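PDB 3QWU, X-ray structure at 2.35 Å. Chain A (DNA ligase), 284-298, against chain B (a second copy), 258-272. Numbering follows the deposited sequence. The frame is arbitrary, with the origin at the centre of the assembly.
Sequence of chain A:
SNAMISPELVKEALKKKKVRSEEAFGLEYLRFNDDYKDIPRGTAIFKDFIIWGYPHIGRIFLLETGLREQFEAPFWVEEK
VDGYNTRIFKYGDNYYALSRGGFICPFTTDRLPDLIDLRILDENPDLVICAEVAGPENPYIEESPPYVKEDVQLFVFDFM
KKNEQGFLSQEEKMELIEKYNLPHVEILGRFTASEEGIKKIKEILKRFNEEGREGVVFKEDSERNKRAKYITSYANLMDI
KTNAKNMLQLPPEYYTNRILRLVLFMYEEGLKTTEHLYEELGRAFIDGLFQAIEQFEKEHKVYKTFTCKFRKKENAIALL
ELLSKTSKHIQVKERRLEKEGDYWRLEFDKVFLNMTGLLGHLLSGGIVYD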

ATOM      1  N   ALA A 284       9.653   7.019  -9.833  1.00 29.53           N
ATOM      2  CA  ALA A 284       8.657   6.078 -10.183  1.00 28.38           C
ATOM      3  C   ALA A 284       7.310   6.476  -9.539  1.00 29.95           C
ATOM      4  O   ALA A 284       6.325   6.519 -10.239  1.00 30.28           O
ATOM      5  N   PHE A 285       7.253   6.780  -8.241  1.00 30.81           N
ATOM      6  CA  PHE A 285       5.984   7.161  -7.631  1.00 31.08           C
ATOM      7  C   PHE A 285       5.570   8.556  -8.035  1.00 33.07           C
ATOM      8  O   PHE A 285       4.428   8.810  -8.383  1.00 34.05           O
ATOM      9  N   ILE A 286       6.486   9.494  -7.958  1.00 33.94           N
ATOM     10  CA  ILE A 286       6.106  10.863  -8.137  1.00 34.31           C
ATOM     11  C   ILE A 286       5.752  11.163  -9.597  1.00 34.81           C
ATOM     12  O   ILE A 286       4.740  11.814  -9.861  1.00 35.97           O
ATOM     13  N   ASP A 287       6.566  10.749 -10.558  1.00 33.55           N
ATOM     14  CA  ASP A 287       6.230  11.131 -11.939  1.00 34.19           C
ATOM     15  C   ASP A 287       5.019  10.432 -12.531  1.00 33.52           C
ATOM     16  O   ASP A 287       4.315  11.028 -13.335  1.00 35.63           O
ATOM     17  N   GLY A 288       4.717   9.215 -12.117  1.00 32.75           N
ATOM     18  CA  GLY A 288       3.488   8.570 -12.598  1.00 32.75           C
ATOM     19  C   GLY A 288       2.243   9.285 -12.124  1.00 33.20           C
ATOM     20  O   GLY A 288       1.309   9.458 -12.850  1.00 33.11           O
ATOM     21  N   LEU A 289       2.271   9.731 -10.891  1.00 35.00           N
ATOM     22  CA  LEU A 289       1.147  10.426 -10.287  1.00 37.66           C
ATOM     23  C   LEU A 289       1.064  11.841 -10.843  1.00 38.12           C
ATOM     24  O   LEU A 289      -0.016  12.304 -11.115  1.00 38.20           O
ATOM     25  N   PHE A 290       2.204  12.509 -11.036  1.00 39.10           N
ATOM     26  CA  PHE A 290       2.223  13.870 -11.621  1.00 40.78           C
ATOM     27  C   PHE A 290       1.598  13.861 -12.989  1.00 41.83           C
ATOM     28  O   PHE A 290       0.833  14.736 -13.325  1.00 43.80           O
ATOM     29  N   GLN A 291       1.936  12.861 -13.795  1.00 41.69           N
ATOM     30  CA  GLN A 291       1.299  12.712 -15.088  1.00 41.39           C
ATOM     31  C   GLN A 291      -0.169  12.438 -15.015  1.00 39.73           C
ATOM     32  O   GLN A 291      -0.888  12.810 -15.927  1.00 41.13           O
ATOM     33  N   ALA A 292      -0.628  11.692 -14.018  1.00 37.26           N
ATOM     34  CA  ALA A 292      -2.056  11.488 -13.902  1.00 36.37           C
ATOM     35  C   ALA A 292      -2.769  12.813 -13.495  1.00 36.76           C
ATOM     36  O   ALA A 292      -3.888  13.057 -13.957  1.00 35.42           O
ATOM     37  N   ILE A 293      -2.123  13.649 -12.655  1.00 36.21           N
ATOM     38  CA  ILE A 293      -2.626  14.997 -12.370  1.00 37.38           C
ATOM     39  C   ILE A 293      -2.616  15.935 -13.575  1.00 38.82           C
ATOM     40  O   ILE A 293      -3.580  16.685 -13.801  1.00 38.39           O
ATOM     41  N   GLU A 294      -1.520  15.947 -14.338  1.00 39.42           N
ATOM     42  CA  GLU A 294      -1.514  16.738 -15.608  1.00 40.29           C
ATOM     43  C   GLU A 294      -2.654  16.268 -16.542  1.00 38.88           C
ATOM     44  O   GLU A 294      -3.307  17.111 -17.148  1.00 38.02           O
ATOM     45  N   GLN A 295      -2.871  14.951 -16.654  1.00 36.26           N
ATOM     46  CA  GLN A 295      -3.883  14.452 -17.558  1.00 36.38           C
ATOM     47  C   GLN A 295      -5.279  14.872 -17.047  1.00 37.54           C
ATOM     48  O   GLN A 295      -6.122  15.334 -17.845  1.00 37.38           O
ATOM     49  N   PHE A 296      -5.484  14.772 -15.736  1.00 36.73           N
ATOM     50  CA  PHE A 296      -6.708  15.244 -15.116  1.00 38.19           C
ATOM     51  C   PHE A 296      -6.976  16.720 -15.364  1.00 40.48           C
ATOM     52  O   PHE A 296      -8.121  17.099 -15.647  1.00 40.93           O
ATOM     53  N   GLU A 297      -5.950  17.563 -15.225  1.00 41.84           N
ATOM     54  CA  GLU A 297      -6.126  18.993 -15.483  1.00 44.78           C
ATOM     55  C   GLU A 297      -6.435  19.297 -16.941  1.00 45.45           C
ATOM     56  O   GLU A 297      -7.215  20.189 -17.234  1.00 47.60           O
ATOM     57  N   LYS A 298      -5.819  18.566 -17.855  1.00 45.56           N
ATOM     58  CA  LYS A 298      -6.063  18.756 -19.290  1.00 46.94           C
ATOM     59  C   LYS A 298      -7.421  18.203 -19.728  1.00 46.62           C
ATOM     60  O   LYS A 298      -8.220  18.920 -20.268  1.00 47.18           O
TER
ATOM     61  N   ARG B 258       0.051   9.262   1.701  1.00 43.08           N
ATOM     62  CA  ARG B 258       1.210  10.093   1.986  1.00 41.14           C
ATOM     63  C   ARG B 258       1.986  10.388   0.736  1.00 39.17           C
ATOM     64  O   ARG B 258       2.604  11.430   0.676  1.00 39.89           O
ATOM     65  N   ILE B 259       1.946   9.518  -0.276  1.00 36.83           N
ATOM     66  CA  ILE B 259       2.593   9.854  -1.544  1.00 34.96           C
ATOM     67  C   ILE B 259       1.874  10.991  -2.228  1.00 34.17           C
ATOM     68  O   ILE B 259       2.487  11.940  -2.724  1.00 32.97           O
ATOM     69  N   LEU B 260       0.556  10.882  -2.264  1.00 33.54           N
ATOM     70  CA  LEU B 260      -0.275  11.932  -2.781  1.00 33.60           C
ATOM     71  C   LEU B 260      -0.071  13.265  -2.098  1.00 32.56           C
ATOM     72  O   LEU B 260      -0.208  14.299  -2.748  1.00 32.51           O
ATOM     73  N   ARG B 261       0.158  13.253  -0.790  1.00 31.19           N
ATOM     74  CA  ARG B 261       0.393  14.478  -0.073  1.00 31.00           C
ATOM     75  C   ARG B 261       1.655  15.126  -0.578  1.00 30.48           C
ATOM     76  O   ARG B 261       1.727  16.328  -0.710  1.00 30.27           O
ATOM     77  N   LEU B 262       2.678  14.306  -0.804  1.00 29.83           N
ATOM     78  CA  LEU B 262       3.901  14.794  -1.285  1.00 29.11           C
ATOM     79  C   LEU B 262       3.717  15.305  -2.704  1.00 29.61           C
ATOM     80  O   LEU B 262       4.131  16.418  -3.005  1.00 29.35           O
ATOM     81  N   VAL B 263       3.121  14.484  -3.573  1.00 29.81           N
ATOM     82  CA  VAL B 263       2.895  14.852  -4.964  1.00 30.56           C
ATOM     83  C   VAL B 263       2.011  16.108  -5.137  1.00 31.00           C
ATOM     84  O   VAL B 263       2.264  16.906  -6.019  1.00 31.26           O
ATOM     85  N   LEU B 264       1.009  16.304  -4.294  1.00 30.55           N
ATOM     86  CA  LEU B 264       0.163  17.467  -4.444  1.00 31.67           C
ATOM     87  C   LEU B 264       0.871  18.730  -4.002  1.00 30.45           C
ATOM     88  O   LEU B 264       0.654  19.745  -4.578  1.00 30.55           O
ATOM     89  N   PHE B 265       1.707  18.650  -2.980  1.00 29.86           N
ATOM     90  CA  PHE B 265       2.582  19.770  -2.607  1.00 30.03           C
ATOM     91  C   PHE B 265       3.529  20.139  -3.749  1.00 30.81           C
ATOM     92  O   PHE B 265       3.784  21.311  -4.005  1.00 31.12           O
ATOM     93  N   MET B 266       4.002  19.136  -4.469  1.00 31.98           N
ATOM     94  CA  MET B 266       4.957  19.370  -5.536  1.00 33.17           C
ATOM     95  C   MET B 266       4.229  20.027  -6.676  1.00 34.53           C
ATOM     96  O   MET B 266       4.771  20.930  -7.327  1.00 34.96           O
ATOM     97  N   TYR B 267       2.998  19.598  -6.906  1.00 35.44           N
ATOM     98  CA  TYR B 267       2.144  20.251  -7.885  1.00 37.38           C
ATOM     99  C   TYR B 267       1.825  21.676  -7.465  1.00 39.09           C
ATOM    100  O   TYR B 267       1.928  22.605  -8.284  1.00 41.04           O
ATOM    101  N   GLU B 268       1.413  21.890  -6.209  1.00 39.52           N
ATOM    102  CA  GLU B 268       1.100  23.249  -5.773  1.00 40.20           C
ATOM    103  C   GLU B 268       2.317  24.166  -5.944  1.00 41.19           C
ATOM    104  O   GLU B 268       2.191  25.229  -6.540  1.00 43.41           O
ATOM    105  N   GLU B 269       3.485  23.761  -5.461  1.00 40.49           N
ATOM    106  CA  GLU B 269       4.660  24.652  -5.452  1.00 40.98           C
ATOM    107  C   GLU B 269       5.529  24.622  -6.690  1.00 41.80           C
ATOM    108  O   GLU B 269       6.449  25.469  -6.830  1.00 41.44           O
ATOM    109  N   GLY B 270       5.313  23.619  -7.551  1.00 42.46           N
ATOM    110  CA  GLY B 270       6.118  23.482  -8.763  1.00 43.45           C
ATOM    111  C   GLY B 270       7.291  22.540  -8.579  1.00 44.40           C
ATOM    112  O   GLY B 270       7.952  22.487  -7.536  1.00 44.45           O
ATOM    113  N   LEU B 271       7.490  21.735  -9.598  1.00 45.89           N
ATOM    114  CA  LEU B 271       8.604  20.841  -9.715  1.00 47.38           C
ATOM    115  C   LEU B 271       9.976  21.480  -9.506  1.00 49.19           C
ATOM    116  O   LEU B 271      10.859  20.844  -8.920  1.00 49.59           O
ATOM    117  N   LYS B 272      10.193  22.686 -10.023  1.00 51.13           N
ATOM    118  CA  LYS B 272      11.532  23.312  -9.923  1.00 53.15           C
ATOM    119  C   LYS B 272      11.981  23.498  -8.468  1.00 52.20           C
ATOM    120  O   LYS B 272      13.136  23.251  -8.110  1.00 52.90           O
TER

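Three aliphatic methyl groups lie over aromatic ring faces in this contact, and no clear hydrogen bond crosses it. I259(B) CD1 sits 3.7 Å from the ring centroid of F285(A). L271(B) CD1 sits 3.6 Å from that of F290(A). In the reverse sense, I293(A) CG2 lies 3.9 Å from the ring centroid of Y267(B).

The two helices cross at -62°, with their axes 9.9 Å apart at closest approach. V263(B), chi1 t, points toward chain A and acts as a knob. Its side chain sits among I286(A), L289(A), F290(A) and I293(A). L289(A), chi1 -120° (off-well), and I293(A), chi1 m, point toward chain B. About one turn apart on the helix, they place apolar side chains beside V263(B). V263(B) CG1 is 3.7 Å from I293(A) CD1.

I259(B) is in the m, t rotamer. I259(B) CG2 lies 3.7 Å from L289(A) CD2. The CA-to-CB bond of I286(A), also m, t, points sideways; I286(A) CD1 meets M266(B) SD at 3.6 Å. F290(A) has an off-well chi1 of -145°. Its CA-to-CB bond is also sideways, but its ring end comes nearer to chain B. F290(A) CE1 is 3.3 Å from L271(B) CD1. The edge of the F290(A) ring faces the backbone of M266(B) and Y267(B), with F290(A) CE1 3.7 Å from Y267(B) N.

Y267(B), chi1 t, points toward chain A. Y267(B) OH is 3.4 Å from E297(A) CG and 3.5 Å from E297(A) OE1.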

ATOM      1  CB  ALA A 284       9.089   4.714  -9.789  1.00 27.78           C
ATOM      2  CB  PHE A 285       6.061   7.167  -6.123  1.00 31.65           C
ATOM      3  CG  PHE A 285       6.072   5.799  -5.489  1.00 31.31           C
ATOM      4  CD1 PHE A 285       4.914   5.031  -5.430  1.00 32.06           C
ATOM      5  CD2 PHE A 285       7.194   5.315  -4.902  1.00 29.76           C
ATOM      6  CE1 PHE A 285       4.909   3.808  -4.832  1.00 30.91           C
ATOM      7  CE2 PHE A 285       7.177   4.062  -4.337  1.00 33.12           C
ATOM      8  CZ  PHE A 285       6.015   3.335  -4.285  1.00 31.09           C
ATOM      9  CB  ILE A 286       7.204  11.813  -7.689  1.00 34.31           C
ATOM     10  CG1 ILE A 286       7.419  11.696  -6.169  1.00 34.89           C
ATOM     11  CG2 ILE A 286       6.822  13.228  -8.110  1.00 34.31           C
ATOM     12  CD1 ILE A 286       8.578  12.577  -5.566  1.00 29.30           C
ATOM     13  CB  ASP A 287       7.400  10.967 -12.860  1.00 33.90           C
ATOM     14  CG  ASP A 287       8.482  11.900 -12.543  1.00 36.61           C
ATOM     15  OD1 ASP A 287       8.195  12.998 -11.981  1.00 43.88           O
ATOM     16  OD2 ASP A 287       9.628  11.525 -12.818  1.00 40.58           O
ATOM     17  CB  LEU A 289       1.279  10.408  -8.736  1.00 38.29           C
ATOM     18  CG  LEU A 289       0.218   9.768  -7.836  1.00 41.50           C
ATOM     19  CD1 LEU A 289      -0.782   8.799  -8.531  1.00 43.59           C
ATOM     20  CD2 LEU A 289       0.837   9.102  -6.638  1.00 40.82           C
ATOM     21  CB  PHE A 290       3.656  14.414 -11.773  1.00 40.82           C
ATOM     22  CG  PHE A 290       3.762  15.845 -11.548  1.00 40.92           C
ATOM     23  CD1 PHE A 290       3.893  16.337 -10.255  1.00 44.95           C
ATOM     24  CD2 PHE A 290       3.715  16.733 -12.598  1.00 44.36           C
ATOM     25  CE1 PHE A 290       3.947  17.726  -9.992  1.00 43.73           C
ATOM     26  CE2 PHE A 290       3.793  18.141 -12.376  1.00 44.68           C
ATOM     27  CZ  PHE A 290       3.908  18.629 -11.067  1.00 46.42           C
ATOM     28  CB  GLN A 291       1.895  11.540 -15.841  1.00 41.74           C
ATOM     29  CG  GLN A 291       3.256  11.772 -16.407  1.00 46.47           C
ATOM     30  CD  GLN A 291       3.885  10.456 -16.852  1.00 50.94           C
ATOM     31  OE1 GLN A 291       5.094  10.317 -16.820  1.00 55.16           O
ATOM     32  NE2 GLN A 291       3.055   9.494 -17.267  1.00 53.22           N
ATOM     33  CB  ALA A 292      -2.394  10.365 -12.957  1.00 34.88           C
ATOM     34  CB  ILE A 293      -1.854  15.658 -11.229  1.00 38.22           C
ATOM     35  CG1 ILE A 293      -2.254  15.003  -9.899  1.00 38.56           C
ATOM     36  CG2 ILE A 293      -2.085  17.170 -11.165  1.00 36.70           C
ATOM     37  CD1 ILE A 293      -1.124  14.990  -8.902  1.00 37.30           C
ATOM     38  CB  GLU A 294      -0.171  16.667 -16.355  1.00 40.26           C
ATOM     39  CG  GLU A 294       0.947  17.586 -15.741  1.00 45.57           C
ATOM     40  CD  GLU A 294       2.358  17.126 -16.130  1.00 46.74           C
ATOM     41  OE1 GLU A 294       2.500  16.014 -16.644  1.00 47.53           O
ATOM     42  OE2 GLU A 294       3.328  17.868 -15.927  1.00 52.12           O
ATOM     43  CB  GLN A 295      -3.781  12.951 -17.737  1.00 35.69           C
ATOM     44  CG  GLN A 295      -4.726  12.355 -18.778  1.00 36.99           C
ATOM     45  CD  GLN A 295      -4.830  10.812 -18.745  1.00 37.53           C
ATOM     46  OE1 GLN A 295      -5.071  10.184 -17.688  1.00 34.82           O
ATOM     47  NE2 GLN A 295      -4.681  10.201 -19.919  1.00 38.04           N
ATOM     48  CB  PHE A 296      -6.732  15.025 -13.600  1.00 37.10           C
ATOM     49  CG  PHE A 296      -8.004  15.493 -12.978  1.00 37.81           C
ATOM     50  CD1 PHE A 296      -8.055  16.661 -12.247  1.00 38.79           C
ATOM     51  CD2 PHE A 296      -9.197  14.822 -13.236  1.00 36.97           C
ATOM     52  CE1 PHE A 296      -9.261  17.124 -11.713  1.00 38.53           C
ATOM     53  CE2 PHE A 296     -10.388  15.275 -12.719  1.00 35.96           C
ATOM     54  CZ  PHE A 296     -10.425  16.427 -11.937  1.00 37.10           C
ATOM     55  CB  GLU A 297      -4.906  19.811 -15.042  1.00 45.54           C
ATOM     56  CG  GLU A 297      -4.744  19.889 -13.565  1.00 49.03           C
ATOM     57  CD  GLU A 297      -5.823  20.715 -12.879  1.00 55.78           C
ATOM     58  OE1 GLU A 297      -5.924  21.942 -13.148  1.00 61.25           O
ATOM     59  OE2 GLU A 297      -6.555  20.146 -12.044  1.00 58.87           O
ATOM     60  CB  LYS A 298      -4.942  18.113 -20.126  1.00 46.49           C
ATOM     61  CG  LYS A 298      -4.698  18.764 -21.507  1.00 50.51           C
ATOM     62  CD  LYS A 298      -3.891  20.083 -21.389  1.00 54.96           C
ATOM     63  CE  LYS A 298      -4.771  21.360 -21.343  1.00 57.42           C
ATOM     64  NZ  LYS A 298      -4.287  22.373 -20.319  1.00 57.44           N
TER
ATOM     65  CB  ARG B 258       2.113   9.484   3.064  1.00 41.66           C
ATOM     66  CG  ARG B 258       1.313   9.039   4.303  1.00 45.15           C
ATOM     67  CD  ARG B 258       2.007   9.228   5.612  1.00 48.90           C
ATOM     68  NE  ARG B 258       1.124   9.494   6.767  1.00 50.73           N
ATOM     69  CZ  ARG B 258      -0.049   8.909   7.056  1.00 53.16           C
ATOM     70  NH1 ARG B 258      -0.588   7.925   6.299  1.00 52.66           N
ATOM     71  NH2 ARG B 258      -0.699   9.311   8.164  1.00 52.42           N
ATOM     72  CB  ILE B 259       2.695   8.656  -2.510  1.00 35.69           C
ATOM     73  CG1 ILE B 259       3.613   7.580  -1.915  1.00 34.62           C
ATOM     74  CG2 ILE B 259       3.331   9.089  -3.856  1.00 34.00           C
ATOM     75  CD1 ILE B 259       3.630   6.343  -2.778  1.00 36.75           C
ATOM     76  CB  LEU B 260      -1.727  11.560  -2.593  1.00 34.85           C
ATOM     77  CG  LEU B 260      -2.271  10.630  -3.638  1.00 36.82           C
ATOM     78  CD1 LEU B 260      -3.546   9.883  -3.070  1.00 38.57           C
ATOM     79  CD2 LEU B 260      -2.497  11.494  -4.844  1.00 32.00           C
ATOM     80  CB  ARG B 261       0.582  14.204   1.428  1.00 31.96           C
ATOM     81  CG  ARG B 261      -0.721  13.949   2.214  1.00 35.34           C
ATOM     82  CD  ARG B 261      -0.387  13.537   3.649  1.00 38.98           C
ATOM     83  NE  ARG B 261      -1.343  12.588   4.211  1.00 44.05           N
ATOM     84  CZ  ARG B 261      -1.277  12.139   5.466  1.00 46.16           C
ATOM     85  NH1 ARG B 261      -2.158  11.238   5.906  1.00 46.08           N
ATOM     86  NH2 ARG B 261      -0.317  12.572   6.283  1.00 43.28           N
ATOM     87  CB  LEU B 262       4.960  13.693  -1.208  1.00 29.79           C
ATOM     88  CG  LEU B 262       5.475  13.428   0.220  1.00 29.80           C
ATOM     89  CD1 LEU B 262       6.387  12.186   0.240  1.00 29.78           C
ATOM     90  CD2 LEU B 262       6.230  14.654   0.824  1.00 29.23           C
ATOM     91  CB  VAL B 263       2.281  13.674  -5.815  1.00 32.11           C
ATOM     92  CG1 VAL B 263       2.040  14.130  -7.298  1.00 33.77           C
ATOM     93  CG2 VAL B 263       3.197  12.405  -5.802  1.00 29.14           C
ATOM     94  CB  LEU B 264      -1.200  17.280  -3.743  1.00 31.79           C
ATOM     95  CG  LEU B 264      -2.009  16.298  -4.600  1.00 34.25           C
ATOM     96  CD1 LEU B 264      -3.214  15.759  -3.903  1.00 36.95           C
ATOM     97  CD2 LEU B 264      -2.425  17.015  -5.853  1.00 38.85           C
ATOM     98  CB  PHE B 265       3.364  19.395  -1.347  1.00 28.90           C
ATOM     99  CG  PHE B 265       4.422  20.390  -0.948  1.00 28.78           C
ATOM    100  CD1 PHE B 265       4.084  21.608  -0.409  1.00 27.64           C
ATOM    101  CD2 PHE B 265       5.792  20.080  -1.100  1.00 27.60           C
ATOM    102  CE1 PHE B 265       5.109  22.524  -0.007  1.00 29.92           C
ATOM    103  CE2 PHE B 265       6.801  20.981  -0.687  1.00 28.05           C
ATOM    104  CZ  PHE B 265       6.472  22.186  -0.143  1.00 27.24           C
ATOM    105  CB  MET B 266       5.640  18.089  -5.971  1.00 32.65           C
ATOM    106  CG  MET B 266       6.532  17.517  -4.920  1.00 33.28           C
ATOM    107  SD  MET B 266       7.320  15.948  -5.383  1.00 37.08           S
ATOM    108  CE  MET B 266       8.503  16.581  -6.552  1.00 35.72           C
ATOM    109  CB  TYR B 267       0.847  19.455  -8.090  1.00 38.10           C
ATOM    110  CG  TYR B 267      -0.129  20.120  -9.038  1.00 40.57           C
ATOM    111  CD1 TYR B 267       0.064  20.074 -10.396  1.00 45.24           C
ATOM    112  CD2 TYR B 267      -1.233  20.812  -8.565  1.00 44.60           C
ATOM    113  CE1 TYR B 267      -0.838  20.719 -11.287  1.00 47.80           C
ATOM    114  CE2 TYR B 267      -2.153  21.458  -9.451  1.00 47.25           C
ATOM    115  CZ  TYR B 267      -1.930  21.389 -10.806  1.00 47.76           C
ATOM    116  OH  TYR B 267      -2.790  21.981 -11.699  1.00 55.67           O
ATOM    117  CB  GLU B 268       0.576  23.322  -4.318  1.00 40.19           C
ATOM    118  CG  GLU B 268       0.056  24.711  -3.962  1.00 38.43           C
ATOM    119  CD  GLU B 268      -0.792  24.775  -2.689  1.00 40.85           C
ATOM    120  OE1 GLU B 268      -0.752  23.860  -1.866  1.00 36.85           O
ATOM    121  OE2 GLU B 268      -1.519  25.783  -2.493  1.00 45.89           O
ATOM    122  CB  GLU B 269       5.577  24.319  -4.269  1.00 40.18           C
ATOM    123  CG  GLU B 269       4.939  24.550  -2.935  1.00 41.78           C
ATOM    124  CD  GLU B 269       4.400  25.955  -2.769  1.00 43.87           C
ATOM    125  OE1 GLU B 269       5.192  26.897  -2.864  1.00 48.54           O
ATOM    126  OE2 GLU B 269       3.190  26.125  -2.529  1.00 47.14           O
ATOM    127  CB  LEU B 271       8.567  20.188 -11.109  1.00 48.09           C
ATOM    128  CG  LEU B 271       8.212  18.706 -11.249  1.00 47.79           C
ATOM    129  CD1 LEU B 271       7.162  18.259 -10.324  1.00 42.81           C
ATOM    130  CD2 LEU B 271       7.865  18.339 -12.737  1.00 48.34           C
ATOM    131  CB  LYS B 272      11.608  24.666 -10.671  1.00 55.32           C
ATOM    132  CG  LYS B 272      12.910  25.472 -10.327  1.00 58.34           C
ATOM    133  CD  LYS B 272      13.578  26.176 -11.498  1.00 60.76           C
ATOM    134  CE  LYS B 272      15.000  26.578 -11.119  1.00 61.58           C
ATOM    135  NZ  LYS B 272      15.861  25.380 -10.763  1.00 61.04           N
TER